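Local coordinates for inner kinetochore subunit cnp3 (Schizosaccharomyces pombe, PDB 6O2D), which serves as a component of the inner kinetochore network that assembles on centromeric DNA and provides a platform for the outer kinetochore, here its dimeric cupin domain, at residues Pro64-Gly69 / Tyr136-Thr141; Val70-Ala75 / Ala132-Tyr137; Glu99-Ala104 / Tyr122-Asn127. One frame throughout, in Å; residues are numbered along the deposited sequence.

Interaction 1 (Pro64-Gly69 / Tyr136-Thr141)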
loop_
_atom_site.group_PDB
_atom_site.type_symbol
_atom_site.label_atom_id
_atom_site.label_comp_id
_atom_site.label_asym_id
_atom_site.label_seq_id
_atom_site.Cartn_x
_atom_site.Cartn_y
_atom_site.Cartn_z
ATOM N N PRO B 64 10.582 9.493 6.221
ATOM C CA PRO B 64 11.070 8.115 6.340
ATOM C C PRO B 64 9.988 7.072 6.631
ATOM O O PRO B 64 10.323 5.909 6.839
ATOM C CB PRO B 64 12.048 8.203 7.511
ATOM C CG PRO B 64 11.508 9.316 8.372
ATOM C CD PRO B 64 10.661 10.221 7.503
ATOM N N SER B 65 8.715 7.463 6.642
ATOM C CA SER B 65 7.674 6.579 7.160
ATOM C C SER B 65 7.066 5.636 6.118
ATOM O O SER B 65 6.626 4.539 6.486
ATOM C CB SER B 65 6.577 7.422 7.831
ATOM O OG SER B 65 5.503 7.708 6.953
ATOM N N PHE B 66 7.010 6.014 4.839
ATOM C CA PHE B 66 6.271 5.216 3.862
ATOM C C PHE B 66 6.917 5.323 2.488
ATOM O O PHE B 66 7.400 6.390 2.105
ATOM C CB PHE B 66 4.809 5.675 3.814
ATOM C CG PHE B 66 3.995 5.065 2.700
ATOM C CD1 PHE B 66 3.301 3.879 2.903
ATOM C CD2 PHE B 66 3.881 5.706 1.465
ATOM C CE1 PHE B 66 2.531 3.320 1.890
ATOM C CE2 PHE B 66 3.119 5.154 0.446
ATOM C CZ PHE B 66 2.442 3.955 0.660
ATOM N N ALA B 67 6.917 4.212 1.750
ATOM C CA ALA B 67 7.348 4.189 0.355
ATOM C C ALA B 67 6.534 3.137 -0.386
ATOM O O ALA B 67 6.061 2.171 0.217
ATOM C CB ALA B 67 8.849 3.903 0.220
ATOM N N ALA B 68 6.355 3.335 -1.694
ATOM C CA ALA B 68 5.606 2.379 -2.505
ATOM C C ALA B 68 6.133 2.346 -3.936
ATOM O O ALA B 68 6.661 3.341 -4.448
ATOM C CB ALA B 68 4.107 2.697 -2.498
ATOM N N GLY B 69 5.958 1.200 -4.584
ATOM C CA GLY B 69 6.455 1.041 -5.933
ATOM C C GLY B 69 5.895 -0.188 -6.615
ATOM O O GLY B 69 4.906 -0.774 -6.169
ATOM N N TYR B 136 2.384 -4.529 -6.898
ATOM C CA TYR B 136 2.389 -3.237 -6.228
ATOM C C TYR B 136 2.824 -3.436 -4.780
ATOM O O TYR B 136 2.168 -4.170 -4.034
ATOM C CB TYR B 136 1.000 -2.600 -6.293
ATOM C CG TYR B 136 0.882 -1.349 -5.468
ATOM C CD1 TYR B 136 1.584 -0.204 -5.819
ATOM C CD2 TYR B 136 0.082 -1.307 -4.338
ATOM C CE1 TYR B 136 1.485 0.945 -5.081
ATOM C CE2 TYR B 136 -0.021 -0.150 -3.585
ATOM C CZ TYR B 136 0.685 0.968 -3.965
ATOM O OH TYR B 136 0.603 2.122 -3.229
ATOM N N TYR B 137 3.921 -2.794 -4.380
ATOM C CA TYR B 137 4.437 -2.965 -3.028
ATOM C C TYR B 137 4.364 -1.663 -2.244
ATOM O O TYR B 137 4.449 -0.566 -2.804
ATOM C CB TYR B 137 5.890 -3.483 -3.027
ATOM C CG TYR B 137 6.961 -2.448 -3.343
ATOM C CD1 TYR B 137 7.478 -1.613 -2.353
ATOM C CD2 TYR B 137 7.477 -2.327 -4.628
ATOM C CE1 TYR B 137 8.453 -0.665 -2.644
ATOM C CE2 TYR B 137 8.464 -1.392 -4.928
ATOM C CZ TYR B 137 8.942 -0.560 -3.935
ATOM O OH TYR B 137 9.918 0.370 -4.236
ATOM N N THR B 138 4.202 -1.803 -0.932
ATOM C CA THR B 138 4.364 -0.704 0.005
ATOM C C THR B 138 5.171 -1.230 1.179
ATOM O O THR B 138 4.996 -2.382 1.587
ATOM C CB THR B 138 3.010 -0.143 0.488
ATOM O OG1 THR B 138 2.404 -1.062 1.399
ATOM C CG2 THR B 138 2.050 0.076 -0.689
ATOM N N HIS B 139 6.054 -0.397 1.719
ATOM C CA HIS B 139 6.651 -0.682 3.013
ATOM C C HIS B 139 6.542 0.549 3.898
ATOM O O HIS B 139 6.490 1.683 3.414
ATOM C CB HIS B 139 8.116 -1.164 2.914
ATOM C CG HIS B 139 9.052 -0.189 2.281
ATOM N ND1 HIS B 139 9.472 -0.308 0.973
ATOM C CD2 HIS B 139 9.689 0.894 2.784
ATOM C CE1 HIS B 139 10.305 0.677 0.689
ATOM N NE2 HIS B 139 10.453 1.421 1.770
ATOM N N ALA B 140 6.387 0.293 5.195
ATOM C CA ALA B 140 6.139 1.328 6.184
ATOM C C ALA B 140 6.846 0.953 7.478
ATOM O O ALA B 140 7.109 -0.221 7.751
ATOM C CB ALA B 140 4.635 1.529 6.421
ATOM N N THR B 141 7.139 1.966 8.287
ATOM C CA THR B 141 7.814 1.737 9.552
ATOM C C THR B 141 7.304 2.747 10.568
ATOM O O THR B 141 6.765 3.800 10.214
ATOM C CB THR B 141 9.339 1.814 9.395
ATOM O OG1 THR B 141 9.970 1.616 10.669
ATOM C CG2 THR B 141 9.751 3.163 8.806
#
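The ring of Tyr137 lies flat over the backbone of Gly69, placed there by a first torsion that sets CG between its own N and carbonyl carbon (chi1 77°). Gly69 N sits over the ring centre and Gly69 CA makes a CH-pi contact, 3.7 Å from the Tyr137 centroid; a beta carbon at Gly69 would collide with CE2 of the ring. Next along the same face, His139 adopts the same kind of first torsion and turns its ring to Ala67, NE2 coming 3.3 Å from Ala67 CB. The opposite face carries Phe66, Ala68, Thr138 and Ala140. Phe66 has CG anti to its backbone N, and its ring crosses Thr138 obliquely, CE1 lying 3.8 Å from Thr138 CB, while Ala140 CB stands at the ring edge. Tyr136 reaches along this face until its OH is 3.6 Å from Ala68 CB. Beneath the side chains, antiparallel strands 66-69 and 136-140 are tied by paired bonds: Ala67 N to His139 O (3.1 Å) and His139 N to Ala67 O (3.0 Å), then a similar pair between Gly69 and Tyr137. Thr141 N donates to Ser65 O (3.2 Å), extending the contact past strand 66-69, where Ser65 and Phe66 form a classic beta bulge opposite Glu62. Phe66 also packs on Ala140 of the second subunit, and the Tyr136 hydroxyl finds its hydrogen-bond partner in Ser90 of that subunit, so this largely apolar face combines hydrophobic packing with a polar tie across the dimer.

Interaction 2 (Val70-Ala75 / Ala132-Tyr137)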
loop_
_atom_site.group_PDB
_atom_site.type_symbol
_atom_site.label_atom_id
_atom_site.label_comp_id
_atom_site.label_asym_id
_atom_site.label_seq_id
_atom_site.Cartn_x
_atom_site.Cartn_y
_atom_site.Cartn_z
ATOM N N VAL B 70 6.554 -0.572 -7.711
ATOM C CA VAL B 70 6.149 -1.718 -8.510
ATOM C C VAL B 70 7.356 -2.613 -8.744
ATOM O O VAL B 70 8.470 -2.131 -8.984
ATOM C CB VAL B 70 5.510 -1.284 -9.855
ATOM C CG1 VAL B 70 6.388 -0.275 -10.583
ATOM C CG2 VAL B 70 5.215 -2.492 -10.751
ATOM N N VAL B 71 7.124 -3.922 -8.635
ATOM C CA VAL B 71 8.096 -4.962 -8.941
ATOM C C VAL B 71 7.449 -5.898 -9.951
ATOM O O VAL B 71 6.260 -6.220 -9.828
ATOM C CB VAL B 71 8.538 -5.743 -7.674
ATOM C CG1 VAL B 71 9.266 -7.042 -8.038
ATOM C CG2 VAL B 71 9.392 -4.877 -6.767
ATOM N N GLU B 72 8.234 -6.320 -10.956
ATOM C CA GLU B 72 7.858 -7.348 -11.922
ATOM C C GLU B 72 8.854 -8.497 -11.856
ATOM O O GLU B 72 10.048 -8.271 -11.661
ATOM C CB GLU B 72 7.840 -6.845 -13.370
ATOM C CG GLU B 72 7.413 -7.931 -14.334
ATOM C CD GLU B 72 7.533 -7.527 -15.748
ATOM O OE1 GLU B 72 7.089 -6.403 -16.059
ATOM O OE2 GLU B 72 8.099 -8.316 -16.532
HETATM N N MSE B 73 8.372 -9.721 -12.046
HETATM C CA MSE B 73 9.257 -10.878 -12.043
HETATM C C MSE B 73 9.065 -11.707 -13.304
HETATM O O MSE B 73 7.965 -12.191 -13.583
HETATM C CB MSE B 73 8.977 -11.706 -10.800
HETATM C CG MSE B 73 9.488 -10.984 -9.587
HETATM SE SE MSE B 73 9.417 -12.042 -7.995
HETATM C CE MSE B 73 7.511 -11.965 -7.630
ATOM N N PRO B 74 10.133 -11.858 -14.078
ATOM C CA PRO B 74 10.058 -12.669 -15.297
ATOM C C PRO B 74 9.751 -14.124 -14.972
ATOM O O PRO B 74 9.710 -14.552 -13.819
ATOM C CB PRO B 74 11.450 -12.509 -15.920
ATOM C CG PRO B 74 12.058 -11.310 -15.230
ATOM C CD PRO B 74 11.468 -11.272 -13.867
ATOM N N ALA B 75 9.510 -14.890 -16.028
ATOM C CA ALA B 75 9.218 -16.307 -15.878
ATOM C C ALA B 75 10.417 -17.038 -15.293
ATOM O O ALA B 75 11.559 -16.821 -15.706
ATOM C CB ALA B 75 8.850 -16.915 -17.232
ATOM N N ALA B 132 4.971 -12.990 -16.881
ATOM C CA ALA B 132 5.662 -12.217 -15.855
ATOM C C ALA B 132 4.684 -11.757 -14.782
ATOM O O ALA B 132 3.527 -11.443 -15.063
ATOM C CB ALA B 132 6.386 -11.010 -16.460
ATOM N N VAL B 133 5.151 -11.722 -13.542
ATOM C CA VAL B 133 4.330 -11.277 -12.424
ATOM C C VAL B 133 4.670 -9.822 -12.177
ATOM O O VAL B 133 5.828 -9.418 -12.320
ATOM C CB VAL B 133 4.575 -12.120 -11.160
ATOM C CG1 VAL B 133 3.882 -11.475 -9.951
ATOM C CG2 VAL B 133 4.109 -13.556 -11.388
ATOM N N ARG B 134 3.667 -9.030 -11.820
ATOM C CA ARG B 134 3.840 -7.606 -11.616
ATOM C C ARG B 134 3.164 -7.347 -10.270
ATOM O O ARG B 134 2.023 -7.789 -10.049
ATOM C CB ARG B 134 3.203 -6.792 -12.759
ATOM C CG ARG B 134 2.912 -5.337 -12.406
ATOM C CD ARG B 134 2.024 -4.572 -13.416
ATOM N NE ARG B 134 2.296 -4.746 -14.853
ATOM C CZ ARG B 134 3.392 -4.337 -15.485
ATOM N NH1 ARG B 134 4.394 -3.787 -14.812
ATOM N NH2 ARG B 134 3.508 -4.542 -16.791
ATOM N N LEU B 135 3.875 -6.674 -9.348
ATOM C CA LEU B 135 3.345 -6.429 -8.009
ATOM C C LEU B 135 3.389 -4.956 -7.655
ATOM O O LEU B 135 4.343 -4.254 -7.989
ATOM C CB LEU B 135 4.118 -7.193 -6.936
ATOM C CG LEU B 135 4.461 -8.665 -7.078
ATOM C CD1 LEU B 135 5.742 -8.978 -6.287
ATOM C CD2 LEU B 135 3.288 -9.496 -6.606
ATOM N N TYR B 136 2.384 -4.529 -6.898
ATOM C CA TYR B 136 2.389 -3.237 -6.228
ATOM C C TYR B 136 2.824 -3.436 -4.780
ATOM O O TYR B 136 2.168 -4.170 -4.034
ATOM C CB TYR B 136 1.000 -2.600 -6.293
ATOM C CG TYR B 136 0.882 -1.349 -5.468
ATOM C CD1 TYR B 136 1.584 -0.204 -5.819
ATOM C CD2 TYR B 136 0.082 -1.307 -4.338
ATOM C CE1 TYR B 136 1.485 0.945 -5.081
ATOM C CE2 TYR B 136 -0.021 -0.150 -3.585
ATOM C CZ TYR B 136 0.685 0.968 -3.965
ATOM O OH TYR B 136 0.603 2.122 -3.229
ATOM N N TYR B 137 3.921 -2.794 -4.380
ATOM C CA TYR B 137 4.437 -2.965 -3.028
ATOM C C TYR B 137 4.364 -1.663 -2.244
ATOM O O TYR B 137 4.449 -0.566 -2.804
ATOM C CB TYR B 137 5.890 -3.483 -3.027
ATOM C CG TYR B 137 6.961 -2.448 -3.343
ATOM C CD1 TYR B 137 7.478 -1.613 -2.353
ATOM C CD2 TYR B 137 7.477 -2.327 -4.628
ATOM C CE1 TYR B 137 8.453 -0.665 -2.644
ATOM C CE2 TYR B 137 8.464 -1.392 -4.928
ATOM C CZ TYR B 137 8.942 -0.560 -3.935
ATOM O OH TYR B 137 9.918 0.370 -4.236
#
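Two inner strands of the five-stranded sheet of the cupin beta-barrel meet here: the axes of segments 70-73 and 133-137 approach to 4.5 Å and run antiparallel, at 159° to each other. Two hydrogen-bonded pairs join them. Val71 N donates to Leu135 O (2.9 Å), and Val71 O accepts from Leu135 N, which lies nearly along the C=O axis; Met73 and Val133 repeat the exchange, Val133 N meeting a lone pair of Met73 O at 2.9 Å. On the face that carries these four residues, the selenomethionine Met73, its chain bent at chi3 (-75°), lays CE 3.7 Å from Leu135 CD1. Val71 CG2 approaches the Tyr137 ring at CD2 (3.8 Å), the two side chains crossing at about a right angle. The other face is more polar. Glu72 extends with CG anti to its N and brings OE2 to 3.2 Å from Ala132 CB, while its OE1 faces Arg134 NH1 at 4.0 Å. That salt bridge is long: carboxylate and guanidinium planes stand 89° apart and no N-H points at the oxygen, so charge alone acts. The stronger polar partner of Glu72 is Lys55, whose NZ forms a salt bridge with OE2. Val70 CG2 lies 4.0 Å from Arg134 CG, and Val70 packs on Leu41, Val44 and Leu46 of the loops. Leu135 touches Phe91 and Ile93, and Met73 touches Ile125 of the four-stranded sheet, the apolar packing of one sheet on the other that fills a cupin barrel.

Interaction 3 (Glu99-Ala104 / Tyr122-Asn127)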
loop_
_atom_site.group_PDB
_atom_site.type_symbol
_atom_site.label_atom_id
_atom_site.label_comp_id
_atom_site.label_asym_id
_atom_site.label_seq_id
_atom_site.Cartn_x
_atom_site.Cartn_y
_atom_site.Cartn_z
ATOM N N GLU B 99 4.509 -18.229 -5.819
ATOM C CA GLU B 99 4.505 -18.994 -4.579
ATOM C C GLU B 99 5.414 -18.273 -3.600
ATOM O O GLU B 99 6.587 -18.012 -3.902
ATOM C CB GLU B 99 4.985 -20.423 -4.801
ATOM C CG GLU B 99 4.998 -21.294 -3.558
ATOM C CD GLU B 99 6.284 -22.098 -3.433
ATOM O OE1 GLU B 99 6.337 -23.032 -2.608
ATOM O OE2 GLU B 99 7.251 -21.792 -4.154
ATOM N N VAL B 100 4.871 -17.945 -2.436
ATOM C CA VAL B 100 5.570 -17.111 -1.477
ATOM C C VAL B 100 5.650 -17.803 -0.118
ATOM O O VAL B 100 4.697 -18.462 0.314
ATOM C CB VAL B 100 4.908 -15.719 -1.399
ATOM C CG1 VAL B 100 3.418 -15.869 -1.303
ATOM C CG2 VAL B 100 5.449 -14.930 -0.225
ATOM N N THR B 101 6.826 -17.695 0.511
ATOM C CA THR B 101 7.113 -18.083 1.893
ATOM C C THR B 101 7.217 -16.892 2.824
ATOM O O THR B 101 8.022 -15.974 2.597
ATOM C CB THR B 101 8.375 -18.942 2.038
ATOM O OG1 THR B 101 8.575 -19.827 0.919
ATOM C CG2 THR B 101 8.634 -19.457 3.517
ATOM N N VAL B 102 6.402 -16.935 3.876
ATOM C CA VAL B 102 6.536 -16.040 5.010
ATOM C C VAL B 102 6.753 -16.929 6.221
ATOM O O VAL B 102 5.812 -17.582 6.685
ATOM C CB VAL B 102 5.305 -15.141 5.202
ATOM C CG1 VAL B 102 5.477 -14.242 6.418
ATOM C CG2 VAL B 102 5.033 -14.340 3.959
ATOM N N ASN B 103 7.988 -16.957 6.737
ATOM C CA ASN B 103 8.329 -17.671 7.978
ATOM C C ASN B 103 7.989 -19.162 7.917
ATOM O O ASN B 103 7.322 -19.711 8.800
ATOM C CB ASN B 103 7.670 -17.011 9.192
ATOM C CG ASN B 103 8.338 -15.705 9.562
ATOM O OD1 ASN B 103 9.400 -15.365 9.024
ATOM N ND2 ASN B 103 7.731 -14.966 10.481
ATOM N N ALA B 104 8.459 -19.822 6.862
ATOM C CA ALA B 104 8.332 -21.264 6.661
ATOM C C ALA B 104 6.885 -21.734 6.521
ATOM O O ALA B 104 6.624 -22.939 6.598
ATOM C CB ALA B 104 9.032 -22.056 7.779
ATOM N N TYR B 122 10.734 -13.061 7.778
ATOM C CA TYR B 122 11.458 -13.427 6.566
ATOM C C TYR B 122 10.491 -13.779 5.439
ATOM O O TYR B 122 9.434 -14.372 5.681
ATOM C CB TYR B 122 12.408 -14.606 6.859
ATOM C CG TYR B 122 13.341 -14.301 8.011
ATOM C CD1 TYR B 122 12.968 -14.551 9.325
ATOM C CD2 TYR B 122 14.573 -13.706 7.785
ATOM C CE1 TYR B 122 13.806 -14.239 10.374
ATOM C CE2 TYR B 122 15.415 -13.390 8.826
ATOM C CZ TYR B 122 15.030 -13.659 10.117
ATOM O OH TYR B 122 15.879 -13.351 11.154
ATOM N N TYR B 123 10.851 -13.422 4.206
ATOM C CA TYR B 123 9.972 -13.694 3.078
ATOM C C TYR B 123 10.793 -14.010 1.838
ATOM O O TYR B 123 11.937 -13.572 1.701
ATOM C CB TYR B 123 9.018 -12.527 2.784
ATOM C CG TYR B 123 9.620 -11.405 1.965
ATOM C CD1 TYR B 123 10.461 -10.466 2.551
ATOM C CD2 TYR B 123 9.335 -11.274 0.610
ATOM C CE1 TYR B 123 11.009 -9.438 1.815
ATOM C CE2 TYR B 123 9.875 -10.242 -0.138
ATOM C CZ TYR B 123 10.712 -9.328 0.470
ATOM O OH TYR B 123 11.257 -8.304 -0.270
ATOM N N SER B 124 10.189 -14.793 0.942
ATOM C CA SER B 124 10.743 -15.092 -0.371
ATOM C C SER B 124 9.586 -15.237 -1.352
ATOM O O SER B 124 8.456 -15.527 -0.957
ATOM C CB SER B 124 11.597 -16.369 -0.340
ATOM O OG SER B 124 10.776 -17.524 -0.268
ATOM N N ILE B 125 9.862 -14.994 -2.635
ATOM C CA ILE B 125 8.841 -15.080 -3.682
ATOM C C ILE B 125 9.441 -15.742 -4.916
ATOM O O ILE B 125 10.576 -15.449 -5.306
ATOM C CB ILE B 125 8.243 -13.712 -4.071
ATOM C CG1 ILE B 125 8.193 -12.748 -2.885
ATOM C CG2 ILE B 125 6.827 -13.918 -4.612
ATOM C CD1 ILE B 125 7.719 -11.365 -3.261
ATOM N N LYS B 126 8.660 -16.605 -5.556
ATOM C CA LYS B 126 9.069 -17.295 -6.776
ATOM C C LYS B 126 7.962 -17.206 -7.818
ATOM O O LYS B 126 6.782 -17.331 -7.481
ATOM C CB LYS B 126 9.396 -18.768 -6.489
ATOM C CG LYS B 126 10.843 -19.151 -6.719
ATOM C CD LYS B 126 11.305 -20.139 -5.668
ATOM C CE LYS B 126 12.745 -20.568 -5.894
ATOM N NZ LYS B 126 13.352 -21.215 -4.710
ATOM N N ASN B 127 8.331 -16.928 -9.067
ATOM C CA ASN B 127 7.374 -16.953 -10.169
ATOM C C ASN B 127 7.153 -18.394 -10.631
ATOM O O ASN B 127 8.070 -19.030 -11.168
ATOM C CB ASN B 127 7.868 -16.079 -11.323
ATOM C CG ASN B 127 6.767 -15.744 -12.326
ATOM O OD1 ASN B 127 5.783 -16.478 -12.456
ATOM N ND2 ASN B 127 6.924 -14.627 -13.028
#
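Asn103 and Tyr122 meet through two bonds at one end of the contact. Tyr122 N donates to the side-chain oxygen Asn103 OD1 (2.9 Å, 164° at the hydrogen), approaching from above the carboxamide plane, and Asn103 N donates to Tyr122 O (3.1 Å). The first torsion of Asn103, with CG beside its backbone N (chi1 -74°), brings OD1 to that N-H, and OD1 also lies at the edge of the Tyr122 ring, 3.7 Å from CD1. Replacing Asn103, for instance with an alanine here, would probably loosen the Tyr122 end of the strand pair, since the OD1 acceptor and the ND2 bond to Asn121 would go. Farther along, Thr101 and Ser124 exchange backbone bonds, and Thr101 OG1 adds a weak one to Ser124 OG (3.4 Å); Glu99 and Lys126 exchange a further pair. On the opposite face Val100 CB rests 4.2 Å from Ile125 CG2, and Ile125 CD1 meets the edge of the Tyr123 ring. The strands belong to the four-stranded sheet of the cupin fold, where 122-127 lies between 78-83 and 98-102. Left-handed backbone angles at Asn103 and Ala104, close to those of a type I' turn, reverse the chain into strand 105-109. Behind the first shell, Phe107 and Phe115 pack on Val100 and Val102, and Val117 touches Tyr123. Glu20 of the second subunit packs on Asn103.

Overall arrangement
Interactions 1 and 2 are successive lengths of one strand pair, 66-73 with 133-140, their centres about 16 Å apart and Tyr136 and Tyr137 common to both. Interaction 3 belongs to the four-stranded sheet facing theirs, with its centre about 14 Å from that of interaction 2 and about 19 Å from that of interaction 1. Along the chain it is nested inside the loops closed by the other two, strand 122-127 being followed by 133-140. Interactions 2 and 3 touch where Asn127 ND2 makes weak hydrogen bonds to Met73 O and Pro74 O, whereas interaction 1 does not touch interaction 3 and has the most residues, seven, within reach of the second subunit. The strand pair thus links the barrel interior to the dimer interface.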